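Local coordinates for citrate synthase (Thermotoga maritima, PDB 2P2W), which probably catalyses the condensation of oxaloacetate with acetyl-CoA and the hydrolysis that releases citrate and CoA, in the tricarboxylic acid cycle, at residues Tyr28-Leu36 and Thr45-Leu54; Lys64-Glu72 and Pro141-Asn150. All coordinates share one frame; numbering follows the deposited sequence.

Contact 1 of 2, residues Tyr28-Leu36 and Thr45-Leu54; sequences YRGIPVEEL and TAYFLWYGKL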
loop_
_atom_site.group_PDB
_atom_site.type_symbol
_atom_site.label_atom_id
_atom_site.label_comp_id
_atom_site.label_asym_id
_atom_site.label_seq_id
_atom_site.Cartn_x
_atom_site.Cartn_y
_atom_site.Cartn_z
ATOM N N TYR A 28 -17.485 -15.864 9.442
ATOM C CA TYR A 28 -17.303 -14.482 9.875
ATOM C C TYR A 28 -17.701 -14.511 11.349
ATOM O O TYR A 28 -18.867 -14.749 11.674
ATOM C CB TYR A 28 -18.240 -13.530 9.132
ATOM C CG TYR A 28 -17.896 -13.266 7.679
ATOM C CD1 TYR A 28 -16.758 -13.820 7.083
ATOM C CD2 TYR A 28 -18.716 -12.444 6.901
ATOM C CE1 TYR A 28 -16.447 -13.556 5.736
ATOM C CE2 TYR A 28 -18.417 -12.177 5.569
ATOM C CZ TYR A 28 -17.284 -12.734 4.993
ATOM O OH TYR A 28 -17.005 -12.471 3.670
ATOM N N ARG A 29 -16.734 -14.281 12.230
ATOM C CA ARG A 29 -16.987 -14.307 13.667
ATOM C C ARG A 29 -17.875 -15.485 14.086
ATOM O O ARG A 29 -18.819 -15.324 14.865
ATOM C CB ARG A 29 -17.605 -12.977 14.126
ATOM C CG ARG A 29 -16.627 -11.797 14.072
ATOM C CD ARG A 29 -17.252 -10.519 14.620
ATOM N NE ARG A 29 -16.441 -9.330 14.355
ATOM C CZ ARG A 29 -15.304 -9.031 14.978
ATOM N NH1 ARG A 29 -14.822 -9.837 15.917
ATOM N NH2 ARG A 29 -14.653 -7.917 14.669
ATOM N N GLY A 30 -17.575 -16.666 13.550
ATOM C CA GLY A 30 -18.322 -17.864 13.910
ATOM C C GLY A 30 -19.491 -18.295 13.034
ATOM O O GLY A 30 -19.942 -19.443 13.122
ATOM N N ILE A 31 -19.989 -17.397 12.195
ATOM C CA ILE A 31 -21.116 -17.723 11.329
ATOM C C ILE A 31 -20.652 -18.065 9.914
ATOM O O ILE A 31 -19.842 -17.345 9.323
ATOM C CB ILE A 31 -22.118 -16.544 11.252
ATOM C CG1 ILE A 31 -22.617 -16.191 12.655
ATOM C CG2 ILE A 31 -23.297 -16.912 10.355
ATOM C CD1 ILE A 31 -23.642 -15.061 12.679
ATOM N N PRO A 32 -21.164 -19.174 9.351
ATOM C CA PRO A 32 -20.788 -19.593 7.996
ATOM C C PRO A 32 -21.095 -18.470 7.006
ATOM O O PRO A 32 -22.177 -17.886 7.042
ATOM C CB PRO A 32 -21.663 -20.824 7.758
ATOM C CG PRO A 32 -21.846 -21.378 9.139
ATOM C CD PRO A 32 -22.111 -20.130 9.949
ATOM N N VAL A 33 -20.146 -18.173 6.124
ATOM C CA VAL A 33 -20.329 -17.102 5.149
ATOM C C VAL A 33 -21.553 -17.286 4.243
ATOM O O VAL A 33 -22.206 -16.303 3.882
ATOM C CB VAL A 33 -19.062 -16.929 4.269
ATOM C CG1 VAL A 33 -18.902 -18.124 3.337
ATOM C CG2 VAL A 33 -19.145 -15.622 3.483
ATOM N N GLU A 34 -21.871 -18.526 3.874
ATOM C CA GLU A 34 -23.030 -18.753 3.008
ATOM C C GLU A 34 -24.343 -18.444 3.718
ATOM O O GLU A 34 -25.325 -18.079 3.079
ATOM C CB GLU A 34 -23.057 -20.187 2.458
ATOM C CG GLU A 34 -22.668 -21.255 3.438
ATOM C CD GLU A 34 -21.164 -21.446 3.499
ATOM O OE1 GLU A 34 -20.588 -22.024 2.544
ATOM O OE2 GLU A 34 -20.562 -21.010 4.495
ATOM N N GLU A 35 -24.371 -18.594 5.037
ATOM C CA GLU A 35 -25.585 -18.278 5.775
ATOM C C GLU A 35 -25.845 -16.779 5.660
ATOM O O GLU A 35 -26.969 -16.343 5.400
ATOM C CB GLU A 35 -25.438 -18.656 7.246
ATOM C CG GLU A 35 -25.942 -20.036 7.578
ATOM C CD GLU A 35 -26.891 -20.012 8.756
ATOM O OE1 GLU A 35 -26.411 -20.114 9.907
ATOM O OE2 GLU A 35 -28.115 -19.881 8.528
ATOM N N LEU A 36 -24.794 -15.991 5.854
ATOM C CA LEU A 36 -24.918 -14.541 5.762
ATOM C C LEU A 36 -25.227 -14.111 4.329
ATOM O O LEU A 36 -26.107 -13.282 4.097
ATOM C CB LEU A 36 -23.629 -13.875 6.261
ATOM C CG LEU A 36 -23.371 -14.085 7.756
ATOM C CD1 LEU A 36 -21.937 -13.756 8.110
ATOM C CD2 LEU A 36 -24.342 -13.217 8.548
ATOM N N THR A 45 -24.259 -7.468 7.688
ATOM C CA THR A 45 -23.028 -8.234 7.832
ATOM C C THR A 45 -21.848 -7.316 8.157
ATOM O O THR A 45 -20.961 -7.687 8.920
ATOM C CB THR A 45 -22.729 -9.061 6.569
ATOM O OG1 THR A 45 -23.747 -10.065 6.415
ATOM C CG2 THR A 45 -21.362 -9.747 6.689
ATOM N N ALA A 46 -21.850 -6.112 7.593
ATOM C CA ALA A 46 -20.776 -5.158 7.862
ATOM C C ALA A 46 -20.840 -4.774 9.338
ATOM O O ALA A 46 -19.816 -4.653 10.013
ATOM C CB ALA A 46 -20.934 -3.924 6.986
ATOM N N TYR A 47 -22.057 -4.587 9.833
ATOM C CA TYR A 47 -22.257 -4.236 11.235
ATOM C C TYR A 47 -21.666 -5.357 12.086
ATOM O O TYR A 47 -20.930 -5.115 13.045
ATOM C CB TYR A 47 -23.750 -4.106 11.538
ATOM C CG TYR A 47 -24.055 -3.722 12.969
ATOM C CD1 TYR A 47 -23.994 -4.667 13.996
ATOM C CD2 TYR A 47 -24.387 -2.413 13.299
ATOM C CE1 TYR A 47 -24.261 -4.312 15.320
ATOM C CE2 TYR A 47 -24.656 -2.048 14.616
ATOM C CZ TYR A 47 -24.591 -3.001 15.620
ATOM O OH TYR A 47 -24.867 -2.638 16.916
ATOM N N PHE A 48 -21.998 -6.589 11.715
ATOM C CA PHE A 48 -21.526 -7.769 12.429
ATOM C C PHE A 48 -20.001 -7.859 12.443
ATOM O O PHE A 48 -19.398 -8.179 13.466
ATOM C CB PHE A 48 -22.130 -9.024 11.791
ATOM C CG PHE A 48 -21.745 -10.305 12.475
ATOM C CD1 PHE A 48 -21.785 -10.410 13.862
ATOM C CD2 PHE A 48 -21.370 -11.416 11.730
ATOM C CE1 PHE A 48 -21.456 -11.607 14.499
ATOM C CE2 PHE A 48 -21.041 -12.618 12.354
ATOM C CZ PHE A 48 -21.084 -12.712 13.743
ATOM N N LEU A 49 -19.376 -7.570 11.307
ATOM C CA LEU A 49 -17.919 -7.624 11.222
ATOM C C LEU A 49 -17.243 -6.543 12.073
ATOM O O LEU A 49 -16.252 -6.812 12.747
ATOM C CB LEU A 49 -17.470 -7.501 9.761
ATOM C CG LEU A 49 -17.697 -8.753 8.910
ATOM C CD1 LEU A 49 -17.399 -8.467 7.442
ATOM C CD2 LEU A 49 -16.802 -9.875 9.431
ATOM N N TRP A 50 -17.787 -5.327 12.049
ATOM C CA TRP A 50 -17.215 -4.219 12.812
ATOM C C TRP A 50 -17.540 -4.211 14.305
ATOM O O TRP A 50 -16.685 -3.875 15.122
ATOM C CB TRP A 50 -17.658 -2.869 12.227
ATOM C CG TRP A 50 -16.908 -2.438 10.999
ATOM C CD1 TRP A 50 -15.557 -2.508 10.794
ATOM C CD2 TRP A 50 -17.461 -1.827 9.829
ATOM N NE1 TRP A 50 -15.234 -1.976 9.566
ATOM C CE2 TRP A 50 -16.383 -1.552 8.952
ATOM C CE3 TRP A 50 -18.762 -1.484 9.433
ATOM C CZ2 TRP A 50 -16.569 -0.948 7.701
ATOM C CZ3 TRP A 50 -18.946 -0.883 8.188
ATOM C CH2 TRP A 50 -17.852 -0.623 7.338
ATOM N N TYR A 51 -18.768 -4.572 14.659
ATOM C CA TYR A 51 -19.186 -4.546 16.061
ATOM C C TYR A 51 -19.125 -5.857 16.827
ATOM O O TYR A 51 -19.181 -5.855 18.056
ATOM C CB TYR A 51 -20.589 -3.947 16.158
ATOM C CG TYR A 51 -20.613 -2.475 15.815
ATOM C CD1 TYR A 51 -20.210 -1.515 16.747
ATOM C CD2 TYR A 51 -21.000 -2.041 14.547
ATOM C CE1 TYR A 51 -20.190 -0.162 16.423
ATOM C CE2 TYR A 51 -20.983 -0.693 14.214
ATOM C CZ TYR A 51 -20.577 0.242 15.156
ATOM O OH TYR A 51 -20.564 1.578 14.827
ATOM N N GLY A 52 -19.017 -6.973 16.116
ATOM C CA GLY A 52 -18.922 -8.263 16.784
ATOM C C GLY A 52 -20.220 -8.930 17.205
ATOM O O GLY A 52 -20.199 -9.961 17.876
ATOM N N LYS A 53 -21.354 -8.362 16.820
ATOM C CA LYS A 53 -22.637 -8.961 17.171
ATOM C C LYS A 53 -23.682 -8.595 16.124
ATOM O O LYS A 53 -23.570 -7.561 15.467
ATOM C CB LYS A 53 -23.090 -8.458 18.540
ATOM C CG LYS A 53 -23.473 -6.995 18.543
ATOM C CD LYS A 53 -23.523 -6.426 19.953
ATOM C CE LYS A 53 -24.249 -5.087 19.966
ATOM N NZ LYS A 53 -23.616 -4.099 19.050
ATOM N N LEU A 54 -24.689 -9.448 15.958
ATOM C CA LEU A 54 -25.752 -9.164 15.004
ATOM C C LEU A 54 -26.570 -8.030 15.612
ATOM O O LEU A 54 -26.884 -8.049 16.803
ATOM C CB LEU A 54 -26.628 -10.405 14.780
ATOM C CG LEU A 54 -25.920 -11.589 14.105
ATOM C CD1 LEU A 54 -26.845 -12.799 14.054
ATOM C CD2 LEU A 54 -25.480 -11.190 12.699
#

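Contact 2 of 2, residues Lys64-Glu72 and Pro141-Asn150; sequences KRKMADYRE and PRKDLSHVEN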
loop_
_atom_site.group_PDB
_atom_site.type_symbol
_atom_site.label_atom_id
_atom_site.label_comp_id
_atom_site.label_asym_id
_atom_site.label_seq_id
_atom_site.Cartn_x
_atom_site.Cartn_y
_atom_site.Cartn_z
ATOM N N LYS A 64 -28.220 1.639 9.173
ATOM C CA LYS A 64 -28.485 1.816 7.748
ATOM C C LYS A 64 -28.631 3.296 7.423
ATOM O O LYS A 64 -28.179 3.752 6.375
ATOM C CB LYS A 64 -29.745 1.054 7.318
ATOM C CG LYS A 64 -29.491 -0.412 6.992
ATOM C CD LYS A 64 -30.772 -1.159 6.638
ATOM C CE LYS A 64 -31.381 -0.633 5.346
ATOM N NZ LYS A 64 -32.030 -1.717 4.555
ATOM N N ARG A 65 -29.258 4.048 8.322
ATOM C CA ARG A 65 -29.419 5.482 8.101
ATOM C C ARG A 65 -28.066 6.187 8.194
ATOM O O ARG A 65 -27.828 7.178 7.502
ATOM C CB ARG A 65 -30.393 6.087 9.120
ATOM C CG ARG A 65 -31.844 5.671 8.913
ATOM C CD ARG A 65 -32.790 6.720 9.483
ATOM N NE ARG A 65 -32.596 6.921 10.913
ATOM C CZ ARG A 65 -33.300 6.303 11.857
ATOM N NH1 ARG A 65 -34.252 5.441 11.522
ATOM N NH2 ARG A 65 -33.048 6.542 13.136
ATOM N N LYS A 66 -27.185 5.670 9.047
ATOM C CA LYS A 66 -25.853 6.245 9.222
ATOM C C LYS A 66 -25.039 6.088 7.940
ATOM O O LYS A 66 -24.485 7.060 7.416
ATOM C CB LYS A 66 -25.115 5.553 10.374
ATOM C CG LYS A 66 -23.671 6.019 10.543
ATOM C CD LYS A 66 -23.003 5.377 11.753
ATOM C CE LYS A 66 -23.469 6.022 13.044
ATOM N NZ LYS A 66 -22.553 7.131 13.435
ATOM N N MET A 67 -24.952 4.858 7.440
ATOM C CA MET A 67 -24.200 4.624 6.215
ATOM C C MET A 67 -24.796 5.437 5.070
ATOM O O MET A 67 -24.065 6.017 4.271
ATOM C CB MET A 67 -24.188 3.132 5.862
ATOM C CG MET A 67 -23.340 2.297 6.816
ATOM S SD MET A 67 -23.106 0.600 6.250
ATOM C CE MET A 67 -22.116 0.878 4.785
ATOM N N ALA A 68 -26.123 5.498 5.007
ATOM C CA ALA A 68 -26.797 6.246 3.947
ATOM C C ALA A 68 -26.502 7.747 4.027
ATOM O O ALA A 68 -26.532 8.453 3.018
ATOM C CB ALA A 68 -28.302 6.006 4.017
ATOM N N ASP A 69 -26.213 8.227 5.229
ATOM C CA ASP A 69 -25.924 9.638 5.442
ATOM C C ASP A 69 -24.447 9.960 5.128
ATOM O O ASP A 69 -24.057 11.125 5.081
ATOM C CB ASP A 69 -26.270 9.999 6.894
ATOM C CG ASP A 69 -26.470 11.489 7.108
ATOM O OD1 ASP A 69 -27.089 12.146 6.242
ATOM O OD2 ASP A 69 -26.027 11.997 8.160
ATOM N N TYR A 70 -23.643 8.923 4.899
ATOM C CA TYR A 70 -22.215 9.084 4.601
ATOM C C TYR A 70 -21.827 8.845 3.136
ATOM O O TYR A 70 -20.639 8.717 2.822
ATOM C CB TYR A 70 -21.377 8.124 5.451
ATOM C CG TYR A 70 -21.293 8.438 6.925
ATOM C CD1 TYR A 70 -21.255 9.756 7.380
ATOM C CD2 TYR A 70 -21.165 7.412 7.863
ATOM C CE1 TYR A 70 -21.088 10.043 8.737
ATOM C CE2 TYR A 70 -20.995 7.686 9.216
ATOM C CZ TYR A 70 -20.957 9.003 9.647
ATOM O OH TYR A 70 -20.779 9.279 10.984
ATOM N N ARG A 71 -22.810 8.803 2.244
ATOM C CA ARG A 71 -22.545 8.534 0.828
ATOM C C ARG A 71 -22.062 9.691 -0.042
ATOM O O ARG A 71 -21.700 9.481 -1.202
ATOM C CB ARG A 71 -23.800 7.944 0.187
ATOM C CG ARG A 71 -24.259 6.656 0.830
ATOM C CD ARG A 71 -25.594 6.207 0.268
ATOM N NE ARG A 71 -26.071 5.007 0.946
ATOM C CZ ARG A 71 -27.300 4.521 0.829
ATOM N NH1 ARG A 71 -28.184 5.138 0.055
ATOM N NH2 ARG A 71 -27.645 3.424 1.493
ATOM N N GLU A 72 -22.041 10.903 0.500
ATOM C CA GLU A 72 -21.640 12.060 -0.296
ATOM C C GLU A 72 -20.139 12.305 -0.419
ATOM O O GLU A 72 -19.371 12.038 0.505
ATOM C CB GLU A 72 -22.285 13.336 0.262
ATOM C CG GLU A 72 -23.803 13.342 0.284
ATOM C CD GLU A 72 -24.410 13.172 -1.095
ATOM O OE1 GLU A 72 -23.850 13.719 -2.066
ATOM O OE2 GLU A 72 -25.451 12.493 -1.208
ATOM N N PRO A 141 -26.725 10.047 -4.652
ATOM C CA PRO A 141 -27.107 8.954 -3.756
ATOM C C PRO A 141 -28.517 9.212 -3.221
ATOM O O PRO A 141 -28.865 10.353 -2.916
ATOM C CB PRO A 141 -26.062 9.033 -2.641
ATOM C CG PRO A 141 -24.878 9.669 -3.309
ATOM C CD PRO A 141 -25.511 10.729 -4.169
ATOM N N ARG A 142 -29.325 8.161 -3.118
ATOM C CA ARG A 142 -30.684 8.294 -2.599
ATOM C C ARG A 142 -30.721 7.722 -1.190
ATOM O O ARG A 142 -30.445 6.537 -0.989
ATOM C CB ARG A 142 -31.670 7.544 -3.494
ATOM C CG ARG A 142 -31.968 8.253 -4.805
ATOM C CD ARG A 142 -32.884 7.415 -5.673
ATOM N NE ARG A 142 -34.055 6.934 -4.940
ATOM C CZ ARG A 142 -35.025 6.207 -5.484
ATOM N NH1 ARG A 142 -34.965 5.883 -6.770
ATOM N NH2 ARG A 142 -36.050 5.796 -4.745
ATOM N N LYS A 143 -31.072 8.556 -0.217
ATOM C CA LYS A 143 -31.095 8.113 1.168
ATOM C C LYS A 143 -32.193 7.105 1.491
ATOM O O LYS A 143 -32.149 6.460 2.539
ATOM C CB LYS A 143 -31.193 9.318 2.116
ATOM C CG LYS A 143 -30.475 9.085 3.445
ATOM C CD LYS A 143 -30.550 10.291 4.368
ATOM C CE LYS A 143 -29.723 10.058 5.634
ATOM N NZ LYS A 143 -30.253 8.923 6.434
ATOM N N ASP A 144 -33.170 6.954 0.599
ATOM C CA ASP A 144 -34.249 5.998 0.836
ATOM C C ASP A 144 -33.906 4.600 0.319
ATOM O O ASP A 144 -34.708 3.675 0.449
ATOM C CB ASP A 144 -35.559 6.488 0.196
ATOM C CG ASP A 144 -35.507 6.503 -1.320
ATOM O OD1 ASP A 144 -34.494 6.974 -1.879
ATOM O OD2 ASP A 144 -36.487 6.058 -1.957
ATOM N N LEU A 145 -32.712 4.446 -0.252
ATOM C CA LEU A 145 -32.269 3.153 -0.782
ATOM C C LEU A 145 -31.144 2.530 0.053
ATOM O O LEU A 145 -30.378 3.238 0.702
ATOM C CB LEU A 145 -31.780 3.314 -2.223
ATOM C CG LEU A 145 -32.769 3.815 -3.281
ATOM C CD1 LEU A 145 -32.071 3.854 -4.633
ATOM C CD2 LEU A 145 -33.986 2.893 -3.340
ATOM N N SER A 146 -31.043 1.204 0.022
ATOM C CA SER A 146 -29.998 0.497 0.767
ATOM C C SER A 146 -28.648 0.719 0.089
ATOM O O SER A 146 -28.589 1.242 -1.022
ATOM C CB SER A 146 -30.300 -1.003 0.821
ATOM O OG SER A 146 -29.987 -1.633 -0.412
ATOM N N HIS A 147 -27.571 0.324 0.766
ATOM C CA HIS A 147 -26.211 0.480 0.240
ATOM C C HIS A 147 -26.047 -0.103 -1.170
ATOM O O HIS A 147 -25.531 0.565 -2.068
ATOM C CB HIS A 147 -25.211 -0.188 1.195
ATOM C CG HIS A 147 -23.774 0.131 0.907
ATOM N ND1 HIS A 147 -23.254 1.405 1.017
ATOM C CD2 HIS A 147 -22.740 -0.665 0.543
ATOM C CE1 HIS A 147 -21.961 1.377 0.735
ATOM N NE2 HIS A 147 -21.626 0.134 0.445
ATOM N N VAL A 148 -26.484 -1.345 -1.361
ATOM C CA VAL A 148 -26.362 -2.011 -2.658
ATOM C C VAL A 148 -27.404 -1.510 -3.668
ATOM O O VAL A 148 -27.081 -1.281 -4.833
ATOM C CB VAL A 148 -26.470 -3.545 -2.497
ATOM C CG1 VAL A 148 -26.305 -4.233 -3.845
ATOM C CG2 VAL A 148 -25.405 -4.036 -1.522
ATOM N N GLU A 149 -28.649 -1.345 -3.226
ATOM C CA GLU A 149 -29.704 -0.835 -4.108
ATOM C C GLU A 149 -29.247 0.496 -4.685
ATOM O O GLU A 149 -29.354 0.750 -5.887
ATOM C CB GLU A 149 -30.996 -0.575 -3.326
ATOM C CG GLU A 149 -31.901 -1.763 -3.142
ATOM C CD GLU A 149 -33.140 -1.412 -2.334
ATOM O OE1 GLU A 149 -33.126 -0.382 -1.613
ATOM O OE2 GLU A 149 -34.126 -2.176 -2.410
ATOM N N ASN A 150 -28.746 1.352 -3.803
ATOM C CA ASN A 150 -28.294 2.672 -4.202
ATOM C C ASN A 150 -27.131 2.650 -5.181
ATOM O O ASN A 150 -27.051 3.493 -6.080
ATOM C CB ASN A 150 -27.895 3.492 -2.984
ATOM C CG ASN A 150 -27.413 4.868 -3.367
ATOM O OD1 ASN A 150 -28.184 5.707 -3.838
ATOM N ND2 ASN A 150 -26.129 5.118 -3.143
HETATM O O HOH W 1 -24.582 3.395 2.423
#

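Contact 1 of 2, residues Tyr28-Leu36 and Thr45-Leu54
R29 reaches across from the Y28-I31 turn and grips L49 O, in the last turn of helix 42-51. It does so side-on, with two nitrogens on one oxygen. R29 NH2 lies 2.7 Å from L49 O, nearly in line with the C=O bond (161° at the oxygen). R29 NE also donates to L49 O, at 3.0 Å, from above the carbonyl plane. L49 O itself stays in the plane of the guanidinium. G52 CA lies over one face of that group, and R29 CD is 3.5 Å from G52 CA. G52 has positive phi, a backbone shape in which a CB would collide with the carbonyl oxygen of the residue before.

The aliphatic part of R29 covers F48. R29 CD sits over a face of the F48 ring, and R29 CB comes within 3.5 Å of F48 CZ. I31 CD1 adds a contact at 3.6 Å to F48 CE2, and L36 CD1 meets the ring at its edge. F48 CG is anti to the backbone N (chi1 -178°), which swings the ring off the helix toward the turn.

Elsewhere in the contact, T45 CG2 touches the edge of the Y28 ring, 3.8 Å from Y28 CD2. L49 CD2 packs against Y28 CB. The Y28 hydroxyl is bonded to I171 O and E175 N, so the ring is fixed at its far end as well.

The turn is type I', a two-residue hairpin loop joining strands 25-28 and 31-32. Backbone bonds between Y28 and I31 close it. V355 of the second subunit packs on I31.

The R29 charge thus sits at the C-terminal end of a helix, where it would probably offset the partial negative charge of the terminal carbonyls.

Contact 2 of 2, residues Lys64-Glu72 and Pro141-Asn150
The R71 guanidinium lies between two layers. N150 CB is over one face, 3.5 Å from R71 NH1, and A68 CA of its own segment is over the opposite face. The N150 amide is nearly parallel to the guanidinium, the planes 16° apart. At the edge, R71 NH1 and NH2 both donate to L145 O, at 3.0 and 2.9 Å, from the same face of the carbonyl plane. R142 O is also at this edge. R71 NE donates to a water 2.6 Å away, which is also hydrogen-bonded to H147 ND1. The extended R71 chain carries the group past P141, whose CB touches R71 CB. With a leucine here, L145 O would probably lose both of these donors, and the water its link from the 64-72 side.

The H147 ring has M67 CE over one face, a CH-pi contact 4.1 Å from the ring centroid. K143 NZ donates to R65 O at 3.2 Å, near the end of helix 57-69. K143 CG packs on A68 CB.

The 141-150 segment is held in shape from within. N150 OD1 accepts from R142 N, R142 and D144 form a two-bond salt bridge, and S146 and E149 make a capping box at the start of helix 147-156.

The contact ties the end of helix 57-69 to the start of helix 147-156. Helix 110-133 flanks both: S120 touches M67, P123 touches H147, and T124 OG1 bonds R71 O. From helix 42-51, E43 OE2 takes the H147 backbone N-H.

How the contacts relate
The two contacts follow one another along the chain, and consecutive helices connect them. Helix 42-51 supplies most of one segment of contact 1, and the end of helix 57-69 opens contact 2. Y47 and F63 join these helices edge-to-face. The centres of the contacts are about 20 Å apart and their nearest atoms about 5 Å, without touching. The side chain of Y28 in contact 1 is about 8 Å from a bound citrate anion and about 12 Å from the side chain of H250, a predicted active-site residue. Contact 2 lies away from the predicted catalytic residues. Contact 1 also meets the second subunit, whereas no other chain of the assembly touches contact 2.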